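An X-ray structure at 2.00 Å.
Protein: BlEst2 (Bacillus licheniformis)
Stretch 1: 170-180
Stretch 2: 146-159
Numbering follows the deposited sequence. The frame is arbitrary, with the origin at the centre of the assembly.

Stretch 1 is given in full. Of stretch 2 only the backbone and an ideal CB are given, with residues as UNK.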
ATOM      1  N   GLY A 170     -15.300   3.140  -5.177  1.00 40.08           N
ATOM      2  CA  GLY A 170     -14.729   3.801  -6.351  1.00 39.62           C
ATOM      3  C   GLY A 170     -13.222   3.853  -6.244  1.00 41.74           C
ATOM      4  O   GLY A 170     -12.591   4.784  -6.744  1.00 41.89           O
ATOM      5  N   GLN A 171     -12.634   2.874  -5.534  1.00 37.64           N
ATOM      6  CA  GLN A 171     -11.191   2.845  -5.304  1.00 36.87           C
ATOM      7  C   GLN A 171     -10.432   2.243  -6.476  1.00 38.76           C
ATOM      8  O   GLN A 171      -9.204   2.201  -6.444  1.00 40.14           O
ATOM      9  CB  GLN A 171     -10.830   2.169  -3.956  1.00 37.80           C
ATOM     10  CG  GLN A 171     -10.994   0.657  -3.920  1.00 58.47           C
ATOM     11  CD  GLN A 171     -10.806   0.097  -2.534  1.00 81.49           C
ATOM     12  OE1 GLN A 171     -11.766  -0.270  -1.854  1.00 78.91           O
ATOM     13  NE2 GLN A 171      -9.565   0.012  -2.082  1.00 72.73           N
ATOM     14  N   LYS A 172     -11.139   1.744  -7.489  1.00 31.32           N
ATOM     15  CA  LYS A 172     -10.430   1.239  -8.638  1.00 30.10           C
ATOM     16  C   LYS A 172     -10.346   2.360  -9.642  1.00 34.29           C
ATOM     17  O   LYS A 172     -11.359   2.859 -10.145  1.00 35.98           O
ATOM     18  CB  LYS A 172     -11.035  -0.037  -9.226  1.00 31.57           C
ATOM     19  CG  LYS A 172     -10.808  -1.273  -8.359  1.00 26.56           C
ATOM     20  CD  LYS A 172     -11.540  -2.487  -8.934  1.00 28.01           C
ATOM     21  CE  LYS A 172     -10.897  -3.771  -8.464  1.00 27.57           C
ATOM     22  NZ  LYS A 172     -11.741  -4.963  -8.752  1.00 35.91           N
ATOM     23  N   ASN A 173      -9.129   2.834  -9.833  1.00 26.72           N
ATOM     24  CA  ASN A 173      -8.820   3.864 -10.798  1.00 26.06           C
ATOM     25  C   ASN A 173      -7.395   3.572 -11.221  1.00 28.43           C
ATOM     26  O   ASN A 173      -6.760   2.677 -10.658  1.00 26.27           O
ATOM     27  CB  ASN A 173      -9.009   5.280 -10.215  1.00 25.87           C
ATOM     28  CG  ASN A 173      -8.219   5.554  -8.948  1.00 37.65           C
ATOM     29  OD1 ASN A 173      -7.042   5.265  -8.853  1.00 29.91           O
ATOM     30  ND2 ASN A 173      -8.839   6.151  -7.955  1.00 25.09           N
ATOM     31  N   ASP A 174      -6.911   4.298 -12.226  1.00 24.62           N
ATOM     32  CA  ASP A 174      -5.594   4.111 -12.788  1.00 23.21           C
ATOM     33  C   ASP A 174      -4.488   4.280 -11.760  1.00 23.88           C
ATOM     34  O   ASP A 174      -3.494   3.570 -11.875  1.00 23.46           O
ATOM     35  CB  ASP A 174      -5.381   5.092 -13.930  1.00 24.35           C
ATOM     36  CG  ASP A 174      -6.135   4.780 -15.214  1.00 28.41           C
ATOM     37  OD1 ASP A 174      -6.804   3.728 -15.270  1.00 24.02           O
ATOM     38  OD2 ASP A 174      -5.990   5.552 -16.184  1.00 32.81           O
ATOM     39  N   ALA A 175      -4.645   5.211 -10.782  1.00 18.98           N
ATOM     40  CA  ALA A 175      -3.635   5.474  -9.745  1.00 17.98           C
ATOM     41  C   ALA A 175      -3.465   4.316  -8.807  1.00 23.82           C
ATOM     42  O   ALA A 175      -2.342   3.838  -8.678  1.00 24.18           O
ATOM     43  CB  ALA A 175      -3.937   6.757  -8.977  1.00 17.88           C
ATOM     44  N   VAL A 176      -4.566   3.798  -8.218  1.00 20.89           N
ATOM     45  CA  VAL A 176      -4.536   2.641  -7.301  1.00 20.52           C
ATOM     46  C   VAL A 176      -4.023   1.387  -8.023  1.00 23.40           C
ATOM     47  O   VAL A 176      -3.214   0.647  -7.472  1.00 23.40           O
ATOM     48  CB  VAL A 176      -5.906   2.397  -6.584  1.00 25.27           C
ATOM     49  CG1 VAL A 176      -5.799   1.258  -5.562  1.00 24.75           C
ATOM     50  CG2 VAL A 176      -6.399   3.677  -5.892  1.00 25.18           C
ATOM     51  N   TYR A 177      -4.491   1.169  -9.256  1.00 20.31           N
ATOM     52  CA  TYR A 177      -4.087   0.070 -10.135  1.00 20.57           C
ATOM     53  C   TYR A 177      -2.575   0.072 -10.309  1.00 23.56           C
ATOM     54  O   TYR A 177      -1.970  -0.996 -10.277  1.00 22.38           O
ATOM     55  CB  TYR A 177      -4.728   0.280 -11.514  1.00 21.13           C
ATOM     56  CG  TYR A 177      -4.491  -0.832 -12.501  1.00 22.89           C
ATOM     57  CD1 TYR A 177      -3.423  -0.785 -13.398  1.00 25.67           C
ATOM     58  CD2 TYR A 177      -5.388  -1.886 -12.609  1.00 23.73           C
ATOM     59  CE1 TYR A 177      -3.244  -1.786 -14.360  1.00 27.34           C
ATOM     60  CE2 TYR A 177      -5.212  -2.891 -13.550  1.00 25.94           C
ATOM     61  CZ  TYR A 177      -4.155  -2.827 -14.439  1.00 30.36           C
ATOM     62  OH  TYR A 177      -4.056  -3.831 -15.364  1.00 27.87           O
ATOM     63  N   SER A 178      -1.980   1.271 -10.564  1.00 20.26           N
ATOM     64  CA  SER A 178      -0.538   1.405 -10.803  1.00 19.52           C
ATOM     65  C   SER A 178       0.286   1.132  -9.545  1.00 22.21           C
ATOM     66  O   SER A 178       1.491   0.958  -9.652  1.00 22.62           O
ATOM     67  CB  SER A 178      -0.191   2.772 -11.388  1.00 21.01           C
ATOM     68  OG  SER A 178      -0.268   3.814 -10.428  1.00 24.48           O
ATOM     69  N   LEU A 179      -0.362   1.083  -8.367  1.00 17.96           N
ATOM     70  CA  LEU A 179       0.287   0.820  -7.081  1.00 17.47           C
ATOM     71  C   LEU A 179       0.391  -0.674  -6.724  1.00 18.54           C
ATOM     72  O   LEU A 179       1.061  -1.011  -5.745  1.00 17.60           O
ATOM     73  CB  LEU A 179      -0.397   1.606  -5.954  1.00 16.74           C
ATOM     74  CG  LEU A 179      -0.263   3.145  -6.042  1.00 20.73           C
ATOM     75  CD1 LEU A 179      -1.096   3.803  -4.983  1.00 19.11           C
ATOM     76  CD2 LEU A 179       1.188   3.574  -5.906  1.00 24.17           C
ATOM     77  N   GLN A 180      -0.250  -1.565  -7.506  1.00 13.80           N
ATOM     78  CA  GLN A 180      -0.138  -3.015  -7.262  1.00 13.23           C
ATOM     79  C   GLN A 180       1.344  -3.411  -7.335  1.00 17.68           C
ATOM     80  O   GLN A 180       2.092  -2.853  -8.149  1.00 17.50           O
ATOM     81  CB  GLN A 180      -0.932  -3.814  -8.296  1.00 13.81           C
ATOM     82  CG  GLN A 180      -2.428  -3.629  -8.132  1.00 18.36           C
ATOM     83  CD  GLN A 180      -3.190  -4.248  -9.263  1.00 24.61           C
ATOM     84  OE1 GLN A 180      -3.671  -5.391  -9.180  1.00 19.82           O
ATOM     85  NE2 GLN A 180      -3.347  -3.493 -10.345  1.00 13.87           N
ATOM     86  N   UNK A 146       6.982   6.615   0.045  1.00 13.10           N
ATOM     87  CA  UNK A 146       6.594   6.297  -1.323  1.00 11.87           C
ATOM     88  C   UNK A 146       6.637   4.795  -1.536  1.00 15.23           C
ATOM     89  O   UNK A 146       7.701   4.207  -1.357  1.00 15.11           O
ATOM     90  CB  UNK A 146       7.504   7.007  -2.327  1.00 11.87           C
ATOM     91  N   UNK A 147       5.536   4.167  -2.001  1.00 13.45           N
ATOM     92  CA  UNK A 147       5.604   2.728  -2.299  1.00 14.47           C
ATOM     93  C   UNK A 147       6.327   2.463  -3.628  1.00 18.89           C
ATOM     94  O   UNK A 147       5.699   2.060  -4.611  1.00 18.42           O
ATOM     95  CB  UNK A 147       4.196   2.132  -2.345  1.00 14.47           C
ATOM     96  N   UNK A 148       7.666   2.659  -3.650  1.00 15.48           N
ATOM     97  CA  UNK A 148       8.469   2.394  -4.857  1.00 15.58           C
ATOM     98  C   UNK A 148       8.335   0.928  -5.325  1.00 19.78           C
ATOM     99  O   UNK A 148       8.507   0.668  -6.510  1.00 19.93           O
ATOM    100  CB  UNK A 148       9.939   2.719  -4.586  1.00 15.58           C
ATOM    101  N   UNK A 149       8.042  -0.019  -4.398  1.00 14.15           N
ATOM    102  CA  UNK A 149       7.878  -1.434  -4.765  1.00 15.75           C
ATOM    103  C   UNK A 149       6.398  -1.855  -4.727  1.00 19.06           C
ATOM    104  O   UNK A 149       6.086  -3.030  -4.773  1.00 18.71           O
ATOM    105  CB  UNK A 149       8.697  -2.320  -3.825  1.00 15.75           C
ATOM    106  N   UNK A 150       5.505  -0.884  -4.652  1.00 15.32           N
ATOM    107  CA  UNK A 150       4.084  -1.160  -4.627  1.00 14.00           C
ATOM    108  C   UNK A 150       3.466  -1.258  -3.251  1.00 18.55           C
ATOM    109  O   UNK A 150       4.154  -1.304  -2.225  1.00 17.83           O
ATOM    110  CB  UNK A 150       3.816  -2.465  -5.379  1.00 14.00           C
ATOM    111  N   UNK A 151       2.150  -1.314  -3.248  1.00 15.91           N
ATOM    112  CA  UNK A 151       1.341  -1.388  -2.058  1.00 15.22           C
ATOM    113  C   UNK A 151       0.604  -2.731  -1.978  1.00 18.06           C
ATOM    114  O   UNK A 151      -0.164  -3.064  -2.892  1.00 16.07           O
ATOM    115  CB  UNK A 151       0.347  -0.225  -2.027  1.00 15.22           C
ATOM    116  N   UNK A 152       0.837  -3.494  -0.888  1.00 14.61           N
ATOM    117  CA  UNK A 152       0.125  -4.774  -0.658  1.00 13.93           C
ATOM    118  C   UNK A 152      -1.370  -4.499  -0.393  1.00 17.16           C
ATOM    119  O   UNK A 152      -2.211  -5.362  -0.627  1.00 14.99           O
ATOM    120  CB  UNK A 152       0.742  -5.533   0.518  1.00 13.93           C
ATOM    121  N   UNK A 153      -1.689  -3.277   0.045  1.00 13.20           N
ATOM    122  CA  UNK A 153      -3.073  -2.847   0.249  1.00 13.01           C
ATOM    123  C   UNK A 153      -3.743  -2.619  -1.110  1.00 16.01           C
ATOM    124  O   UNK A 153      -4.925  -2.926  -1.262  1.00 14.94           O
ATOM    125  CB  UNK A 153      -3.128  -1.576   1.099  1.00 13.01           C
ATOM    126  N   UNK A 154      -2.975  -2.113  -2.116  1.00 13.18           N
ATOM    127  CA  UNK A 154      -3.510  -1.993  -3.469  1.00 16.00           C
ATOM    128  C   UNK A 154      -3.723  -3.406  -4.027  1.00 19.51           C
ATOM    129  O   UNK A 154      -4.734  -3.630  -4.673  1.00 20.62           O
ATOM    130  CB  UNK A 154      -2.574  -1.179  -4.364  1.00 16.00           C
ATOM    131  N   UNK A 155      -2.804  -4.372  -3.727  1.00 16.76           N
ATOM    132  CA  UNK A 155      -2.957  -5.765  -4.167  1.00 17.34           C
ATOM    133  C   UNK A 155      -4.239  -6.321  -3.598  1.00 20.44           C
ATOM    134  O   UNK A 155      -4.976  -7.007  -4.308  1.00 20.64           O
ATOM    135  CB  UNK A 155      -1.764  -6.622  -3.740  1.00 17.34           C
ATOM    136  N   UNK A 156      -4.502  -6.009  -2.317  1.00 15.47           N
ATOM    137  CA  UNK A 156      -5.715  -6.416  -1.616  1.00 15.42           C
ATOM    138  C   UNK A 156      -6.955  -5.837  -2.284  1.00 18.13           C
ATOM    139  O   UNK A 156      -7.888  -6.598  -2.558  1.00 16.36           O
ATOM    140  CB  UNK A 156      -5.655  -5.981  -0.150  1.00 15.42           C
ATOM    141  N   UNK A 157      -6.966  -4.515  -2.561  1.00 14.71           N
ATOM    142  CA  UNK A 157      -8.084  -3.811  -3.204  1.00 14.77           C
ATOM    143  C   UNK A 157      -8.476  -4.414  -4.568  1.00 17.34           C
ATOM    144  O   UNK A 157      -9.638  -4.350  -4.957  1.00 15.63           O
ATOM    145  CB  UNK A 157      -7.720  -2.336  -3.386  1.00 14.77           C
ATOM    146  N   UNK A 158      -7.493  -4.915  -5.319  1.00 14.65           N
ATOM    147  CA  UNK A 158      -7.699  -5.492  -6.640  1.00 15.88           C
ATOM    148  C   UNK A 158      -7.935  -7.009  -6.618  1.00 19.96           C
ATOM    149  O   UNK A 158      -8.082  -7.623  -7.672  1.00 22.43           O
ATOM    150  CB  UNK A 158      -6.489  -5.178  -7.522  1.00 15.88           C
ATOM    151  N   UNK A 159      -8.023  -7.599  -5.434  1.00 15.10           N
ATOM    152  CA  UNK A 159      -8.204  -9.052  -5.302  1.00 14.67           C
ATOM    153  C   UNK A 159      -9.662  -9.470  -5.359  1.00 18.19           C
ATOM    154  O   UNK A 159     -10.552  -8.630  -5.234  1.00 18.72           O
ATOM    155  CB  UNK A 159      -7.591  -9.540  -3.988  1.00 14.67           C
TER

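Position 146 lies beyond the reach of stretch 1, which therefore sets no preference; the deposited residue is Thr146. At 147 the CA-to-CB bond points toward stretch 1, with the ideal CB 4.9 Å from Leu179 CD2, so a compact apolar side chain would suit, and a phi of -77° also admits proline. It is Pro147, whose CG packs 3.8 Å from Leu179 CD2 and which opens a type I turn ending at 150. Positions 148 and 149 point away and are left undetermined by stretch 1; they are His148 and His149.

Position 150 is far more restrictive. Its phi/psi of 94/171° would jam a CB against the preceding carbonyl oxygen, and the ideal CB falls 3.1 Å from Leu179 O and 3.3 Å from Gln180 O. Both arguments call for glycine, and Gly150 lets its CA approach Leu179 O to 3.2 Å. At 151 the CB points sideways, while the backbone directly precedes a helix, favouring a small capping residue such as Ser, Thr, Asp or Asn. Ser151 fills the role: Ser151 OG accepts from the backbone N of position 154 (3.1 Å) and, weakly, from that of 153 (3.2 Å), while Ser151 N donates to Leu179 O (2.7 Å, 169°), tying the helix start to stretch 1.

Position 152 points away and 153 finds nothing of stretch 1 near its CB, so many helix-compatible residues would serve; they are Gln152 and Leu153. At 154 the CB points toward stretch 1 and lies 3.7 Å from Val176 O and 3.8 Å from Leu179 C, which favours a small side chain. Ala154 places its CB 3.9 Å from Leu179 CB and 4.2 Å from Val176 CG1.

Position 155 points sideways, its ideal CB 5.3 Å from Gln180 CA, leaving room for a medium-sized polar or apolar side chain. Asp155 brings OD1 to 3.2 Å from Gln180 CA. Position 156 is out of reach and holds Leu156. At 157 the CB points toward stretch 1, only 3.3 Å from Gln171 NE2, so a small residue fits best: Ala157.

Position 158 also points toward stretch 1, into a space between the Lys172 and Gln180 side chains that invites a long, flat group; Tyr or Phe would suit, with Met a less complementary apolar choice, and the backbone N of Asn173 at the far end favours a hydroxyl. Tyr158 has Lys172 CG over one ring face, 4.0 Å from the centroid, and Gln180 NE2 over the other. The edge of Tyr177 meets its face, and Val176 CG1 lies 3.6 Å from Tyr158 CE1. Tyr158 OH accepts a weak hydrogen bond from Asn173 N (3.2 Å). Position 159 points away; it is Ser159.

Stretch 2, residues 146-159: TPHHGSQLADLAYS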
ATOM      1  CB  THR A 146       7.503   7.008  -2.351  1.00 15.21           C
ATOM      2  OG1 THR A 146       7.269   8.425  -2.269  1.00 17.25           O
ATOM      3  CG2 THR A 146       7.241   6.507  -3.799  1.00  9.61           C
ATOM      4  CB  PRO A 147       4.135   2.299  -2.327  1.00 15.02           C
ATOM      5  CG  PRO A 147       3.385   3.540  -2.776  1.00 17.37           C
ATOM      6  CD  PRO A 147       4.204   4.732  -2.314  1.00 13.88           C
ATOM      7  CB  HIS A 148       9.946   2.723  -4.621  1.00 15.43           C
ATOM      8  CG  HIS A 148      10.200   4.188  -4.422  1.00 17.22           C
ATOM      9  ND1 HIS A 148      10.067   5.094  -5.462  1.00 17.94           N
ATOM     10  CD2 HIS A 148      10.568   4.851  -3.301  1.00 17.66           C
ATOM     11  CE1 HIS A 148      10.404   6.265  -4.954  1.00 17.80           C
ATOM     12  NE2 HIS A 148      10.712   6.167  -3.650  1.00 17.46           N
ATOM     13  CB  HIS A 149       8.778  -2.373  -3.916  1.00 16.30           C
ATOM     14  CG  HIS A 149      10.243  -2.055  -4.035  1.00 20.12           C
ATOM     15  ND1 HIS A 149      11.058  -2.717  -4.926  1.00 22.61           N
ATOM     16  CD2 HIS A 149      10.963  -1.095  -3.421  1.00 21.46           C
ATOM     17  CE1 HIS A 149      12.258  -2.182  -4.793  1.00 22.69           C
ATOM     18  NE2 HIS A 149      12.252  -1.195  -3.911  1.00 22.46           N
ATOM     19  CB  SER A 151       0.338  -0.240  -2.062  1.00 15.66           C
ATOM     20  OG  SER A 151      -0.623  -0.478  -1.051  1.00 16.28           O
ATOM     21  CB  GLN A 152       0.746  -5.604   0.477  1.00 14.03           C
ATOM     22  CG  GLN A 152       2.205  -6.057   0.195  1.00 18.81           C
ATOM     23  CD  GLN A 152       3.218  -5.076   0.782  1.00 25.17           C
ATOM     24  OE1 GLN A 152       2.953  -3.869   0.928  1.00 20.54           O
ATOM     25  NE2 GLN A 152       4.412  -5.579   1.098  1.00 15.47           N
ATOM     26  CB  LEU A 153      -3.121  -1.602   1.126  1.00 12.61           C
ATOM     27  CG  LEU A 153      -2.802  -1.867   2.612  1.00 16.09           C
ATOM     28  CD1 LEU A 153      -2.581  -0.542   3.357  1.00 15.04           C
ATOM     29  CD2 LEU A 153      -3.943  -2.697   3.278  1.00 14.51           C
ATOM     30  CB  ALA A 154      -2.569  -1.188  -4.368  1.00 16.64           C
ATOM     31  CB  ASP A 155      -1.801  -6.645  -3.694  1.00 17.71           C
ATOM     32  CG  ASP A 155      -0.483  -6.268  -4.300  1.00 20.82           C
ATOM     33  OD1 ASP A 155      -0.475  -5.447  -5.237  1.00 19.01           O
ATOM     34  OD2 ASP A 155       0.543  -6.830  -3.874  1.00 19.39           O
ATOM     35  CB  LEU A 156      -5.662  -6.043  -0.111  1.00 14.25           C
ATOM     36  CG  LEU A 156      -6.931  -6.305   0.705  1.00 15.63           C
ATOM     37  CD1 LEU A 156      -7.249  -7.816   0.804  1.00 14.42           C
ATOM     38  CD2 LEU A 156      -6.810  -5.691   2.115  1.00 16.24           C
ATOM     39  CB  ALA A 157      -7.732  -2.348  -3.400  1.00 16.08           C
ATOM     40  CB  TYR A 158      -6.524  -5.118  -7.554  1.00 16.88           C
ATOM     41  CG  TYR A 158      -6.723  -3.741  -8.125  1.00 18.39           C
ATOM     42  CD1 TYR A 158      -6.433  -2.604  -7.370  1.00 18.19           C
ATOM     43  CD2 TYR A 158      -7.308  -3.563  -9.382  1.00 19.87           C
ATOM     44  CE1 TYR A 158      -6.690  -1.326  -7.861  1.00 18.48           C
ATOM     45  CE2 TYR A 158      -7.583  -2.285  -9.874  1.00 21.16           C
ATOM     46  CZ  TYR A 158      -7.264  -1.173  -9.110  1.00 24.75           C
ATOM     47  OH  TYR A 158      -7.507   0.080  -9.595  1.00 28.58           O
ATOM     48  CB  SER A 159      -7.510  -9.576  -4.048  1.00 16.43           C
ATOM     49  OG  SER A 159      -8.245  -9.224  -2.886  1.00 16.92           O
TER
HETATM   50  O   HOH W   1     -11.141  -6.197  -6.267  1.00 16.61           O
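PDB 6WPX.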